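Local atomic coordinates of sulfotransferase (PDB entry 5X2B), a protein that probably transfers a sulfonate group to an acceptor molecule as a cytosolic sulfotransferase, and is seen here with adenosine-3'-5'-diphosphate bound. Residues R111-D115 with N256-D260; W136-L140 with Y250-Q255. All coordinates share one frame; numbering follows the deposited sequence.

Both contacts pack the start of helix 253-266 against other helices of the sulfotransferase domain: contact 1 through its first turns to the start of helix 113-126, contact 2 through its N-terminus and the preceding loop to helix 136-145. Their centres lie about 10 Å apart, and Phe251 joins them, with its CE2 3.7 Å from Phe259 CD2 and its CZ 3.6 Å from Lys114 CG. Both segments of contact 2 fall between those of contact 1 in sequence. The nucleotide is reached directly from contact 1, where Arg111 binds a phosphate oxygen; in contact 2 the side chain of Tyr250 is about 8 Å from the bound A3P, nearest atom to nearest atom.

Contact 1: residues R111-D115 with N256-D260; sequences RNPKD and NRGFD. Unlike the reference sequence in segment 256-260: Gly258 (reference Val). With A3P (adenosine-3'-5'-diphosphate), chain M.
Lys114 reaches out from the first turn of helix 113-126, crosses the ring of Phe259 and ends at Asp260. From CB the chain turns beside the backbone N (chi1 -86°), which sets CG over one face of the phenyl ring, 3.6 Å from its centroid, in a CH-pi contact. Beyond CG it runs extended: CD lies 4.0 Å from Phe259 CE1, CE continues past the ring, and NZ forms a salt bridge with Asp260 OD1 at 2.7 Å, entering on the syn side of the carboxylate, 15° out of its plane. Asn256 OD1 also lies beside NZ, though its position is doubtful. Outside the pair, Trp247 gives the lysine a cation-pi partner. At the ring's edge, Pro113 CG touches Phe259 CZ at 3.7 Å. One residue earlier, Asn112 caps the helix, its OD1 accepting from Asp115 N at 2.9 Å and more weakly from Lys114 N. Arg111 stretches the other way, and its NH2 donates to O3P of A3P (3.2 Å, N-H...O angle 170°), at the guanidinium edge. A strand 105-110 that leads through a nucleotide-binding arginine into a capped helix is part of the sulfotransferase fold, akin to P-loop nucleotide-binding proteins.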
ATOM      1  N   ARG A 111       0.581   5.365   6.825  1.00 38.59           N
ATOM      2  CA  ARG A 111       1.543   5.169   7.893  1.00 36.57           C
ATOM      3  C   ARG A 111       2.535   6.365   7.924  1.00 21.30           C
ATOM      4  O   ARG A 111       2.787   6.997   6.926  1.00 24.33           O
ATOM      5  CB  ARG A 111       2.269   3.839   7.630  1.00 34.26           C
ATOM      6  CG  ARG A 111       3.539   3.641   8.437  1.00 42.68           C
ATOM      7  CD  ARG A 111       4.422   2.526   7.852  1.00 22.53           C
ATOM      8  NE  ARG A 111       5.218   1.885   8.898  1.00 26.12           N
ATOM      9  CZ  ARG A 111       6.073   0.877   8.709  1.00 37.68           C
ATOM     10  NH1 ARG A 111       6.287   0.370   7.479  1.00 23.85           N
ATOM     11  NH2 ARG A 111       6.694   0.359   9.770  1.00 28.79           N
ATOM     12  N   ASN A 112       3.061   6.709   9.080  1.00 28.78           N
ATOM     13  CA  ASN A 112       3.930   7.868   9.125  1.00 28.97           C
ATOM     14  C   ASN A 112       5.090   7.629   8.212  1.00 33.79           C
ATOM     15  O   ASN A 112       5.575   6.507   8.072  1.00 42.33           O
ATOM     16  CB  ASN A 112       4.476   8.124  10.504  1.00 36.33           C
ATOM     17  CG  ASN A 112       5.616   7.231  10.819  1.00 35.62           C
ATOM     18  OD1 ASN A 112       6.788   7.589  10.650  1.00 33.90           O
ATOM     19  ND2 ASN A 112       5.279   6.019  11.248  1.00 38.10           N
ATOM     20  N   PRO A 113       5.522   8.695   7.556  1.00 36.12           N
ATOM     21  CA  PRO A 113       6.433   8.680   6.414  1.00 26.10           C
ATOM     22  C   PRO A 113       7.894   8.487   6.782  1.00 28.43           C
ATOM     23  O   PRO A 113       8.698   8.217   5.894  1.00 28.99           O
ATOM     24  CB  PRO A 113       6.228  10.066   5.806  1.00 26.87           C
ATOM     25  CG  PRO A 113       5.812  10.882   6.891  1.00 22.14           C
ATOM     26  CD  PRO A 113       4.952  10.035   7.769  1.00 30.21           C
ATOM     27  N   LYS A 114       8.233   8.605   8.054  1.00 22.57           N
ATOM     28  CA  LYS A 114       9.613   8.409   8.431  1.00 37.23           C
ATOM     29  C   LYS A 114       9.795   6.928   8.483  1.00 33.47           C
ATOM     30  O   LYS A 114      10.772   6.390   8.015  1.00 28.31           O
ATOM     31  CB  LYS A 114       9.940   9.031   9.782  1.00 30.71           C
ATOM     32  CG  LYS A 114      10.317  10.494   9.684  1.00 39.68           C
ATOM     33  CD  LYS A 114      10.500  11.120  11.056  1.00 42.91           C
ATOM     34  CE  LYS A 114      10.603  12.625  10.913  1.00 49.29           C
ATOM     35  NZ  LYS A 114      10.395  13.361  12.176  1.00 49.70           N
ATOM     36  N   ASP A 115       8.811   6.268   9.032  1.00 33.27           N
ATOM     37  CA  ASP A 115       8.830   4.824   9.058  1.00 39.90           C
ATOM     38  C   ASP A 115       8.706   4.211   7.706  1.00 34.37           C
ATOM     39  O   ASP A 115       9.253   3.141   7.449  1.00 31.12           O
ATOM     40  CB  ASP A 115       7.687   4.331   9.883  1.00 36.46           C
ATOM     41  CG  ASP A 115       7.829   4.717  11.283  1.00 35.03           C
ATOM     42  OD1 ASP A 115       8.889   5.275  11.606  1.00 44.17           O
ATOM     43  OD2 ASP A 115       6.890   4.462  12.046  1.00 32.48           O
ATOM     44  N   ASN A 256      16.243  14.982  10.408  1.00 28.37           N
ATOM     45  CA  ASN A 256      14.946  15.164  10.950  1.00 22.16           C
ATOM     46  C   ASN A 256      14.477  16.609  10.742  1.00 44.86           C
ATOM     47  O   ASN A 256      13.461  16.843  10.102  1.00 55.40           O
ATOM     48  CB  ASN A 256      14.942  14.785  12.382  1.00 41.55           C
ATOM     49  CG  ASN A 256      13.568  14.460  12.853  1.00 71.68           C
ATOM     50  OD1 ASN A 256      12.761  13.918  12.091  1.00 74.43           O
ATOM     51  ND2 ASN A 256      13.262  14.811  14.099  1.00 78.48           N
ATOM     52  N   ARG A 257      15.234  17.580  11.230  1.00 36.89           N
ATOM     53  CA  ARG A 257      14.857  18.989  11.071  1.00 32.33           C
ATOM     54  C   ARG A 257      14.372  19.199   9.659  1.00 34.20           C
ATOM     55  O   ARG A 257      13.328  19.797   9.413  1.00 39.59           O
ATOM     56  CB  ARG A 257      16.047  19.937  11.287  1.00 47.04           C
ATOM     57  CG  ARG A 257      16.814  19.875  12.664  1.00 66.10           C
ATOM     58  CD  ARG A 257      16.189  20.733  13.791  1.00 71.95           C
ATOM     59  NE  ARG A 257      16.865  20.557  15.087  1.00 74.56           N
ATOM     60  CZ  ARG A 257      16.306  20.805  16.278  1.00 86.47           C
ATOM     61  NH1 ARG A 257      15.055  21.254  16.360  1.00 50.92           N
ATOM     62  NH2 ARG A 257      16.990  20.596  17.399  1.00 67.14           N
ATOM     63  N   GLY A 258      15.177  18.738   8.718  1.00 34.56           N
ATOM     64  CA  GLY A 258      14.867  18.987   7.333  1.00 28.79           C
ATOM     65  C   GLY A 258      13.522  18.332   7.067  1.00 51.49           C
ATOM     66  O   GLY A 258      12.645  18.910   6.433  1.00 55.03           O
ATOM     67  N   PHE A 259      13.362  17.126   7.592  1.00 37.15           N
ATOM     68  CA  PHE A 259      12.200  16.286   7.298  1.00 52.18           C
ATOM     69  C   PHE A 259      10.939  16.952   7.815  1.00 31.24           C
ATOM     70  O   PHE A 259       9.942  17.067   7.142  1.00 47.13           O
ATOM     71  CB  PHE A 259      12.369  14.894   7.966  1.00 38.46           C
ATOM     72  CG  PHE A 259      11.314  13.924   7.575  1.00 32.02           C
ATOM     73  CD1 PHE A 259      10.110  13.896   8.233  1.00 41.82           C
ATOM     74  CD2 PHE A 259      11.502  13.077   6.504  1.00 41.69           C
ATOM     75  CE1 PHE A 259       9.114  13.018   7.847  1.00 44.39           C
ATOM     76  CE2 PHE A 259      10.507  12.196   6.101  1.00 51.22           C
ATOM     77  CZ  PHE A 259       9.309  12.163   6.768  1.00 49.70           C
ATOM     78  N   ASP A 260      11.028  17.390   9.042  1.00 32.72           N
ATOM     79  CA  ASP A 260       9.927  17.994   9.710  1.00 38.46           C
ATOM     80  C   ASP A 260       9.541  19.280   9.024  1.00 44.03           C
ATOM     81  O   ASP A 260       8.386  19.644   9.007  1.00 41.07           O
ATOM     82  CB  ASP A 260      10.317  18.204  11.157  1.00 26.02           C
ATOM     83  CG  ASP A 260      10.291  16.911  11.929  1.00 38.93           C
ATOM     84  OD1 ASP A 260       9.931  15.906  11.294  1.00 52.77           O
ATOM     85  OD2 ASP A 260      10.585  16.858  13.128  1.00 30.60           O
TER
HETATM   86  P1  A3P M 301       8.934  -2.917   8.312  1.00 39.56           P
HETATM   87  O1P A3P M 301       9.105  -4.237   9.026  1.00 33.34           O
HETATM   88  O2P A3P M 301      10.072  -2.647   7.293  1.00 45.57           O
HETATM   89  O3P A3P M 301       9.038  -1.781   9.329  1.00 37.30           O
HETATM   90  P2  A3P M 301       4.077  -3.575   2.532  1.00 37.86           P
HETATM   91  O4P A3P M 301       5.089  -4.032   1.626  1.00 45.78           O
HETATM   92  O5P A3P M 301       3.392  -2.385   1.918  1.00 44.59           O
HETATM   93  O6P A3P M 301       2.991  -4.636   2.781  1.00 47.07           O
HETATM   94  O5' A3P M 301       4.825  -3.073   3.899  1.00 37.21           O
HETATM   95  C5' A3P M 301       5.861  -3.723   4.611  1.00 42.53           C
HETATM   96  C4' A3P M 301       5.902  -3.428   6.042  1.00 44.26           C
HETATM   97  O4' A3P M 301       4.796  -4.054   6.622  1.00 54.61           O
HETATM   98  C3' A3P M 301       7.085  -3.964   6.764  1.00 53.18           C
HETATM   99  O3' A3P M 301       7.569  -2.949   7.628  1.00 46.70           O
HETATM  100  C2' A3P M 301       6.580  -5.089   7.493  1.00 45.24           C
HETATM  101  O2' A3P M 301       7.436  -5.255   8.621  1.00 41.88           O
HETATM  102  C1' A3P M 301       5.189  -4.694   7.809  1.00 38.16           C
HETATM  103  N9  A3P M 301       4.175  -5.752   8.156  1.00 38.18           N
HETATM  104  C8  A3P M 301       3.787  -6.779   7.365  1.00 44.49           C
HETATM  105  N7  A3P M 301       2.860  -7.522   7.993  1.00 47.30           N
HETATM  106  C5  A3P M 301       2.623  -6.969   9.187  1.00 39.27           C
HETATM  107  C6  A3P M 301       1.786  -7.284  10.256  1.00 38.18           C
HETATM  108  N6  A3P M 301       0.935  -8.434  10.221  1.00 40.77           N
HETATM  109  N1  A3P M 301       1.769  -6.506  11.335  1.00 49.35           N
HETATM  110  C2  A3P M 301       2.561  -5.432  11.396  1.00 36.64           C
HETATM  111  N3  A3P M 301       3.383  -5.118  10.400  1.00 46.58           N
HETATM  112  C4  A3P M 301       3.448  -5.845   9.290  1.00 44.79           C

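Contact 2: residues W136-L140 with Y250-Q255; sequences WAAFL and YFTPKQ
An aromatic cluster and a capping box meet where helix 136-145 packs on the N-terminus of helix 253-266, at the surface of the sulfotransferase domain. Trp136 is gripped on several sides. Tyr250 lays its CB over the five-membered ring, 4.1 Å from the centroid, while the edge of its phenol ring is turned to the indole face in an edge-to-face pair, planes at 63°; its hydroxyl is tied to His122. Leu140 CB lies against the opposite indole face. The benzo edge of the tryptophan in turn points into the face of Phe251, an edge-to-face pair in which Trp136 CZ2 comes 3.5 Å from Phe251 CE1. With CG swung away from the backbone N (chi1 153°), the indole extends toward the loop and its NE1 donates to Gln255 OE1 at 3.0 Å, a bent bond of 142°. With an alanine here, Gln255 OE1 would probably lose this donor, a gap would open between Tyr250 and Leu140, and the face of Phe251 would be left without the indole edge. Leu140 CD2 packs 3.8 Å from Gln255 CB, and Ala137 CB touches the amide at NE2. The capping box is reciprocal: Gln255 N donates to Thr252 OG1, and Thr252 N to Gln255 OE1 at 3.1 Å. That one oxygen therefore has two donors, Trp136 NE1 and Thr252 N, reaching it from opposite faces of the amide plane.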
ATOM      1  N   TRP A 136      21.850   4.876   4.073  1.00 43.38           N
ATOM      2  CA  TRP A 136      20.542   5.418   4.384  1.00 45.54           C
ATOM      3  C   TRP A 136      20.339   6.824   3.760  1.00 30.71           C
ATOM      4  O   TRP A 136      19.285   7.143   3.191  1.00 35.76           O
ATOM      5  CB  TRP A 136      20.405   5.426   5.919  1.00 33.10           C
ATOM      6  CG  TRP A 136      19.486   6.470   6.460  1.00 41.55           C
ATOM      7  CD1 TRP A 136      19.797   7.489   7.303  1.00 30.06           C
ATOM      8  CD2 TRP A 136      18.113   6.597   6.175  1.00 38.93           C
ATOM      9  NE1 TRP A 136      18.693   8.231   7.572  1.00 29.48           N
ATOM     10  CE2 TRP A 136      17.631   7.702   6.867  1.00 29.29           C
ATOM     11  CE3 TRP A 136      17.219   5.873   5.378  1.00 46.99           C
ATOM     12  CZ2 TRP A 136      16.324   8.109   6.821  1.00 42.87           C
ATOM     13  CZ3 TRP A 136      15.926   6.266   5.321  1.00 51.16           C
ATOM     14  CH2 TRP A 136      15.479   7.378   6.039  1.00 56.85           C
ATOM     15  N   ALA A 137      21.377   7.638   3.833  1.00 34.26           N
ATOM     16  CA  ALA A 137      21.238   9.050   3.563  1.00 28.35           C
ATOM     17  C   ALA A 137      21.048   9.304   2.080  1.00 36.96           C
ATOM     18  O   ALA A 137      20.543  10.350   1.665  1.00 45.59           O
ATOM     19  CB  ALA A 137      22.449   9.746   4.064  1.00 36.93           C
ATOM     20  N   ALA A 138      21.468   8.328   1.284  1.00 53.75           N
ATOM     21  CA  ALA A 138      21.355   8.396  -0.159  1.00 47.33           C
ATOM     22  C   ALA A 138      19.907   8.242  -0.541  1.00 40.69           C
ATOM     23  O   ALA A 138      19.342   8.999  -1.319  1.00 41.51           O
ATOM     24  CB  ALA A 138      22.167   7.276  -0.777  1.00 34.71           C
ATOM     25  N   PHE A 139      19.322   7.215   0.019  1.00 29.92           N
ATOM     26  CA  PHE A 139      17.940   6.935  -0.215  1.00 38.66           C
ATOM     27  C   PHE A 139      17.006   8.027   0.304  1.00 31.99           C
ATOM     28  O   PHE A 139      16.013   8.347  -0.330  1.00 50.71           O
ATOM     29  CB  PHE A 139      17.650   5.646   0.476  1.00 34.09           C
ATOM     30  CG  PHE A 139      16.246   5.251   0.405  1.00 39.03           C
ATOM     31  CD1 PHE A 139      15.378   5.535   1.437  1.00 44.41           C
ATOM     32  CD2 PHE A 139      15.785   4.591  -0.686  1.00 31.76           C
ATOM     33  CE1 PHE A 139      14.065   5.142   1.365  1.00 41.71           C
ATOM     34  CE2 PHE A 139      14.490   4.202  -0.769  1.00 43.88           C
ATOM     35  CZ  PHE A 139      13.630   4.463   0.262  1.00 41.09           C
ATOM     36  N   LEU A 140      17.297   8.594   1.458  1.00 33.51           N
ATOM     37  CA  LEU A 140      16.409   9.613   1.976  1.00 37.06           C
ATOM     38  C   LEU A 140      16.303  10.794   1.031  1.00 34.19           C
ATOM     39  O   LEU A 140      15.229  11.383   0.884  1.00 34.82           O
ATOM     40  CB  LEU A 140      16.892  10.118   3.310  1.00 31.22           C
ATOM     41  CG  LEU A 140      15.992  11.194   3.923  1.00 37.09           C
ATOM     42  CD1 LEU A 140      14.613  10.633   4.220  1.00 29.73           C
ATOM     43  CD2 LEU A 140      16.601  11.761   5.192  1.00 29.53           C
ATOM     44  N   TYR A 250      17.673   5.809  12.716  1.00 29.57           N
ATOM     45  CA  TYR A 250      18.289   6.160  11.444  1.00 23.72           C
ATOM     46  C   TYR A 250      18.366   7.644  11.091  1.00 35.39           C
ATOM     47  O   TYR A 250      19.202   8.012  10.293  1.00 50.60           O
ATOM     48  CB  TYR A 250      17.515   5.532  10.330  1.00 36.71           C
ATOM     49  CG  TYR A 250      17.542   4.049  10.277  1.00 42.33           C
ATOM     50  CD1 TYR A 250      18.426   3.384   9.454  1.00 37.80           C
ATOM     51  CD2 TYR A 250      16.639   3.306  11.024  1.00 47.52           C
ATOM     52  CE1 TYR A 250      18.430   1.998   9.399  1.00 31.95           C
ATOM     53  CE2 TYR A 250      16.630   1.929  10.978  1.00 37.77           C
ATOM     54  CZ  TYR A 250      17.528   1.276  10.170  1.00 45.60           C
ATOM     55  OH  TYR A 250      17.499  -0.101  10.155  1.00 43.13           O
ATOM     56  N   PHE A 251      17.493   8.489  11.625  1.00 33.78           N
ATOM     57  CA  PHE A 251      17.472   9.913  11.257  1.00 24.52           C
ATOM     58  C   PHE A 251      18.448  10.763  12.079  1.00 34.91           C
ATOM     59  O   PHE A 251      18.426  10.750  13.318  1.00 57.96           O
ATOM     60  CB  PHE A 251      16.067  10.493  11.429  1.00 25.93           C
ATOM     61  CG  PHE A 251      15.175  10.318  10.228  1.00 30.45           C
ATOM     62  CD1 PHE A 251      14.546   9.133  10.005  1.00 22.87           C
ATOM     63  CD2 PHE A 251      14.948  11.365   9.334  1.00 31.99           C
ATOM     64  CE1 PHE A 251      13.718   8.973   8.920  1.00 40.20           C
ATOM     65  CE2 PHE A 251      14.134  11.211   8.263  1.00 28.12           C
ATOM     66  CZ  PHE A 251      13.520  10.017   8.048  1.00 36.64           C
ATOM     67  N   THR A 252      19.295  11.530  11.399  1.00 36.55           N
ATOM     68  CA  THR A 252      20.221  12.380  12.096  1.00 25.46           C
ATOM     69  C   THR A 252      19.504  13.665  12.369  1.00 31.19           C
ATOM     70  O   THR A 252      18.628  14.048  11.613  1.00 41.81           O
ATOM     71  CB  THR A 252      21.435  12.711  11.292  1.00 32.40           C
ATOM     72  OG1 THR A 252      21.060  13.601  10.232  1.00 27.82           O
ATOM     73  CG2 THR A 252      22.119  11.429  10.770  1.00 26.40           C
ATOM     74  N   PRO A 253      19.904  14.356  13.436  1.00 33.86           N
ATOM     75  CA  PRO A 253      19.155  15.512  13.898  1.00 30.15           C
ATOM     76  C   PRO A 253      18.927  16.382  12.726  1.00 35.01           C
ATOM     77  O   PRO A 253      17.909  17.035  12.686  1.00 42.20           O
ATOM     78  CB  PRO A 253      20.119  16.173  14.868  1.00 39.64           C
ATOM     79  CG  PRO A 253      20.904  15.027  15.405  1.00 31.45           C
ATOM     80  CD  PRO A 253      21.137  14.171  14.206  1.00 46.14           C
ATOM     81  N   LYS A 254      19.856  16.390  11.778  1.00 38.39           N
ATOM     82  CA  LYS A 254      19.714  17.243  10.611  1.00 40.46           C
ATOM     83  C   LYS A 254      18.591  16.761   9.724  1.00 36.59           C
ATOM     84  O   LYS A 254      17.624  17.486   9.439  1.00 38.77           O
ATOM     85  CB  LYS A 254      20.984  17.216   9.821  1.00 35.85           C
ATOM     86  CG  LYS A 254      21.373  18.538   9.380  1.00 26.77           C
ATOM     87  CD  LYS A 254      22.499  18.459   8.398  1.00 50.82           C
ATOM     88  CE  LYS A 254      23.395  19.719   8.430  1.00 79.78           C
ATOM     89  NZ  LYS A 254      24.231  19.888   9.674  1.00 58.21           N
ATOM     90  N   GLN A 255      18.722  15.512   9.308  1.00 28.28           N
ATOM     91  CA  GLN A 255      17.713  14.888   8.472  1.00 23.55           C
ATOM     92  C   GLN A 255      16.321  15.023   9.106  1.00 26.57           C
ATOM     93  O   GLN A 255      15.310  15.192   8.446  1.00 30.63           O
ATOM     94  CB  GLN A 255      18.061  13.441   8.314  1.00 26.50           C
ATOM     95  CG  GLN A 255      19.299  13.282   7.531  1.00 21.52           C
ATOM     96  CD  GLN A 255      19.789  11.886   7.600  1.00 30.30           C
ATOM     97  OE1 GLN A 255      19.219  11.060   8.296  1.00 31.82           O
ATOM     98  NE2 GLN A 255      20.849  11.609   6.914  1.00 29.38           N
TER